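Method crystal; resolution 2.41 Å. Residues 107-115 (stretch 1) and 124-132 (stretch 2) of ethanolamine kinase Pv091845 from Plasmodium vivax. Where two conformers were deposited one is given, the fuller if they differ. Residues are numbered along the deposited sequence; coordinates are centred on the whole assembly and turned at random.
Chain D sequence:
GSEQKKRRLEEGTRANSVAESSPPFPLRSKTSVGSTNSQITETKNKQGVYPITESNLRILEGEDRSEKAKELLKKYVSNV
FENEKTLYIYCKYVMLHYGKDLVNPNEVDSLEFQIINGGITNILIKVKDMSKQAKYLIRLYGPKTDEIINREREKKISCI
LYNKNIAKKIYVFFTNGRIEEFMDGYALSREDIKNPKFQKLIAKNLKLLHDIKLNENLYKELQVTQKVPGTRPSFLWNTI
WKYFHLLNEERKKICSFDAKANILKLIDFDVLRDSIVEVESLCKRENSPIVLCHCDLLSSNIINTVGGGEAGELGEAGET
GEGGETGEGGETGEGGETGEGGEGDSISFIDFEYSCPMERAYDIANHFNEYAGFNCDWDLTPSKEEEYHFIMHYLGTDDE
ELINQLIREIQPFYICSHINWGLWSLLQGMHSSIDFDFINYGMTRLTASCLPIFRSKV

Stretch 1 107-115: EVDSLEFQI
Stretch 2, residues 124-132: LIKVKDMSK

Residues 112-115 and 124-128 form neighbouring antiparallel strands: their axes approach to 4.6 Å, with 157° between their N-to-C directions. The register pairs Glu112 with Lys128, Phe113 with Val127, Gln114 with Lys126 and Ile115 with Ile125, at CA-CA separations of 4.8, 4.8, 5.1 and 4.5 Å. Extended backbone angles support this assignment, from -87/124 at Glu112 and -134/120 at Gln114 to -78/128 at Lys126 and -107/147 at Lys128.

Two of the four pairs carry the hydrogen bonds, and each satisfies both its amides and both its carbonyls reciprocally. Glu112 N donates to Lys128 O (3.0 Å, 148° at the hydrogen), while Lys128 N donates to Glu112 O (2.7 Å, 169°), the shortest of the set and nearly linear. Gln114 N reaches Lys126 O at 2.9 Å and 165°; Lys126 N returns to Gln114 O at 2.9 Å and 152°. Three of these acceptors also receive CA-H contacts: Leu111 CA to Lys128 O (3.3 Å), Val127 CA to Glu112 O (3.4 Å) and Phe113 CA to Lys126 O (3.4 Å). Glu112 O and Lys126 O, also 3.4 Å apart, are both acceptors and form no bond.

The non-hydrogen-bonded pairs, Phe113-Val127 and Ile115-Ile125, put their side chains on one face. The CA-to-CB bond of Phe113 (chi1 m, chi2 105°) points to this face, and the end of its side chain comes nearer the second strand, bringing CE2 to 3.6 Å from Val127 CG2 and CD2 to 4.1 Å from Ile125 CG2, an apolar cluster with oblique ring geometry. Val127 and Ile115 are t at chi1; Ile125 is m. Leu111 (m, t) extends the apolar contact, its CD2 4.1 Å from Val127 CG1.

Glu112, Gln114, Lys126 and Lys128 project from the other face. Glu112 CB meets Lys128 CB at 3.6 Å, but their side-chain ends lead away; Lys126 is t throughout. Beyond the strand pairing, Val108 (t) places CG1 3.8 Å from Asp129 OD1.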

# COMPACT_ATOMS: atom_id res chain seq x y z
N GLU D 107 9.80 -3.26 -49.59
CA GLU D 107 11.14 -2.70 -49.86
C GLU D 107 11.68 -1.91 -48.66
O GLU D 107 12.88 -1.94 -48.38
CB GLU D 107 11.09 -1.80 -51.11
CG GLU D 107 12.46 -1.23 -51.57
CD GLU D 107 13.25 -2.15 -52.54
OE1 GLU D 107 14.47 -2.34 -52.33
OE2 GLU D 107 12.66 -2.66 -53.53
N VAL D 108 10.80 -1.22 -47.94
CA VAL D 108 11.24 -0.35 -46.84
C VAL D 108 11.43 -1.09 -45.50
O VAL D 108 10.49 -1.65 -44.93
CB VAL D 108 10.35 0.91 -46.67
CG1 VAL D 108 10.93 1.83 -45.59
CG2 VAL D 108 10.26 1.68 -47.99
N ASP D 109 12.68 -1.09 -45.04
CA ASP D 109 13.04 -1.42 -43.66
C ASP D 109 13.84 -0.21 -43.12
O ASP D 109 14.81 -0.35 -42.32
CB ASP D 109 13.84 -2.74 -43.58
CG ASP D 109 15.21 -2.67 -44.26
OD1 ASP D 109 15.34 -1.98 -45.29
OD2 ASP D 109 16.16 -3.33 -43.75
N SER D 110 13.39 0.96 -43.60
CA SER D 110 13.84 2.26 -43.11
C SER D 110 12.79 2.83 -42.14
O SER D 110 12.65 4.06 -41.98
CB SER D 110 14.04 3.23 -44.28
OG SER D 110 14.89 2.67 -45.27
N LEU D 111 12.05 1.93 -41.50
CA LEU D 111 11.01 2.32 -40.57
C LEU D 111 11.63 2.61 -39.22
O LEU D 111 12.51 1.88 -38.77
CB LEU D 111 9.94 1.24 -40.45
CG LEU D 111 9.21 0.73 -41.71
CD1 LEU D 111 8.74 -0.71 -41.48
CD2 LEU D 111 8.04 1.62 -42.09
N GLU D 112 11.19 3.70 -38.60
CA GLU D 112 11.61 4.08 -37.27
C GLU D 112 10.70 3.39 -36.25
O GLU D 112 9.47 3.54 -36.32
CB GLU D 112 11.51 5.61 -37.11
CG GLU D 112 12.76 6.39 -37.56
CD GLU D 112 13.78 6.58 -36.43
OE1 GLU D 112 14.12 5.58 -35.71
OE2 GLU D 112 14.24 7.74 -36.27
N PHE D 113 11.28 2.63 -35.33
CA PHE D 113 10.52 1.97 -34.28
C PHE D 113 10.81 2.60 -32.94
O PHE D 113 11.97 2.76 -32.58
CB PHE D 113 10.85 0.48 -34.22
CG PHE D 113 10.41 -0.27 -35.42
CD1 PHE D 113 11.35 -0.70 -36.36
CD2 PHE D 113 9.06 -0.55 -35.62
CE1 PHE D 113 10.95 -1.39 -37.49
CE2 PHE D 113 8.64 -1.24 -36.75
CZ PHE D 113 9.60 -1.67 -37.69
N GLN D 114 9.75 2.94 -32.21
CA GLN D 114 9.89 3.45 -30.84
C GLN D 114 8.91 2.80 -29.85
O GLN D 114 7.68 2.86 -30.02
CB GLN D 114 9.82 5.00 -30.82
CG GLN D 114 10.22 5.66 -29.48
CD GLN D 114 11.46 5.00 -28.81
OE1 GLN D 114 11.37 4.55 -27.65
NE2 GLN D 114 12.60 4.95 -29.53
N ILE D 115 9.46 2.15 -28.83
CA ILE D 115 8.66 1.59 -27.74
C ILE D 115 8.02 2.70 -26.91
O ILE D 115 8.70 3.53 -26.30
CB ILE D 115 9.46 0.58 -26.85
CG1 ILE D 115 8.49 -0.16 -25.89
CG2 ILE D 115 10.64 1.26 -26.11
CD1 ILE D 115 9.19 -1.26 -25.07
N LEU D 124 3.47 -1.61 -26.57
CA LEU D 124 3.13 -0.70 -27.67
C LEU D 124 4.34 -0.17 -28.42
O LEU D 124 5.26 0.40 -27.82
CB LEU D 124 2.28 0.48 -27.19
CG LEU D 124 0.80 0.19 -26.96
CD1 LEU D 124 0.11 1.38 -26.28
CD2 LEU D 124 0.11 -0.21 -28.27
N ILE D 125 4.32 -0.34 -29.74
CA ILE D 125 5.44 0.08 -30.56
C ILE D 125 4.96 0.95 -31.71
O ILE D 125 4.19 0.49 -32.58
CB ILE D 125 6.33 -1.10 -31.08
CG1 ILE D 125 6.68 -2.09 -29.95
CG2 ILE D 125 7.60 -0.57 -31.81
CD1 ILE D 125 5.66 -3.24 -29.79
N LYS D 126 5.42 2.21 -31.66
CA LYS D 126 5.18 3.24 -32.67
C LYS D 126 6.09 3.00 -33.89
O LYS D 126 7.31 2.84 -33.75
CB LYS D 126 5.44 4.62 -32.04
CG LYS D 126 5.66 5.80 -33.03
CD LYS D 126 5.84 7.11 -32.27
CE LYS D 126 5.55 8.31 -33.21
NZ LYS D 126 5.70 9.66 -32.58
N VAL D 127 5.50 2.97 -35.07
CA VAL D 127 6.20 2.72 -36.33
C VAL D 127 6.12 3.98 -37.18
O VAL D 127 5.03 4.42 -37.52
CB VAL D 127 5.57 1.53 -37.12
CG1 VAL D 127 6.38 1.19 -38.37
CG2 VAL D 127 5.42 0.31 -36.24
N LYS D 128 7.27 4.57 -37.52
CA LYS D 128 7.29 5.77 -38.38
C LYS D 128 7.79 5.42 -39.78
O LYS D 128 8.61 4.53 -39.95
CB LYS D 128 8.16 6.88 -37.76
CG LYS D 128 7.89 7.16 -36.26
CD LYS D 128 8.58 8.49 -35.85
CE LYS D 128 8.92 8.48 -34.33
NZ LYS D 128 9.20 10.06 -33.89
N ASP D 129 7.27 6.12 -40.80
CA ASP D 129 7.82 5.98 -42.16
C ASP D 129 8.31 7.33 -42.71
O ASP D 129 7.57 8.32 -42.70
CB ASP D 129 6.79 5.35 -43.12
CG ASP D 129 7.42 4.82 -44.41
OD1 ASP D 129 8.68 4.71 -44.48
OD2 ASP D 129 6.66 4.49 -45.35
N MET D 130 9.58 7.35 -43.15
CA MET D 130 10.17 8.54 -43.76
C MET D 130 9.49 8.88 -45.09
O MET D 130 8.95 9.99 -45.27
CB MET D 130 11.70 8.35 -43.96
CG MET D 130 12.42 9.50 -44.68
SD MET D 130 12.57 9.32 -46.49
CE MET D 130 13.10 10.98 -46.94
N SER D 131 9.51 7.91 -46.00
CA SER D 131 9.11 8.10 -47.40
C SER D 131 7.62 8.42 -47.63
O SER D 131 7.28 9.11 -48.60
CB SER D 131 9.53 6.89 -48.26
OG SER D 131 8.87 5.69 -47.84
N LYS D 132 6.76 7.92 -46.74
CA LYS D 132 5.31 8.15 -46.83
C LYS D 132 4.83 9.04 -45.70
O LYS D 132 3.67 9.47 -45.70
CB LYS D 132 4.54 6.82 -46.84
CG LYS D 132 4.58 6.08 -48.18
CD LYS D 132 3.51 6.61 -49.14
CE LYS D 132 2.09 6.18 -48.70
NZ LYS D 132 0.98 6.94 -49.42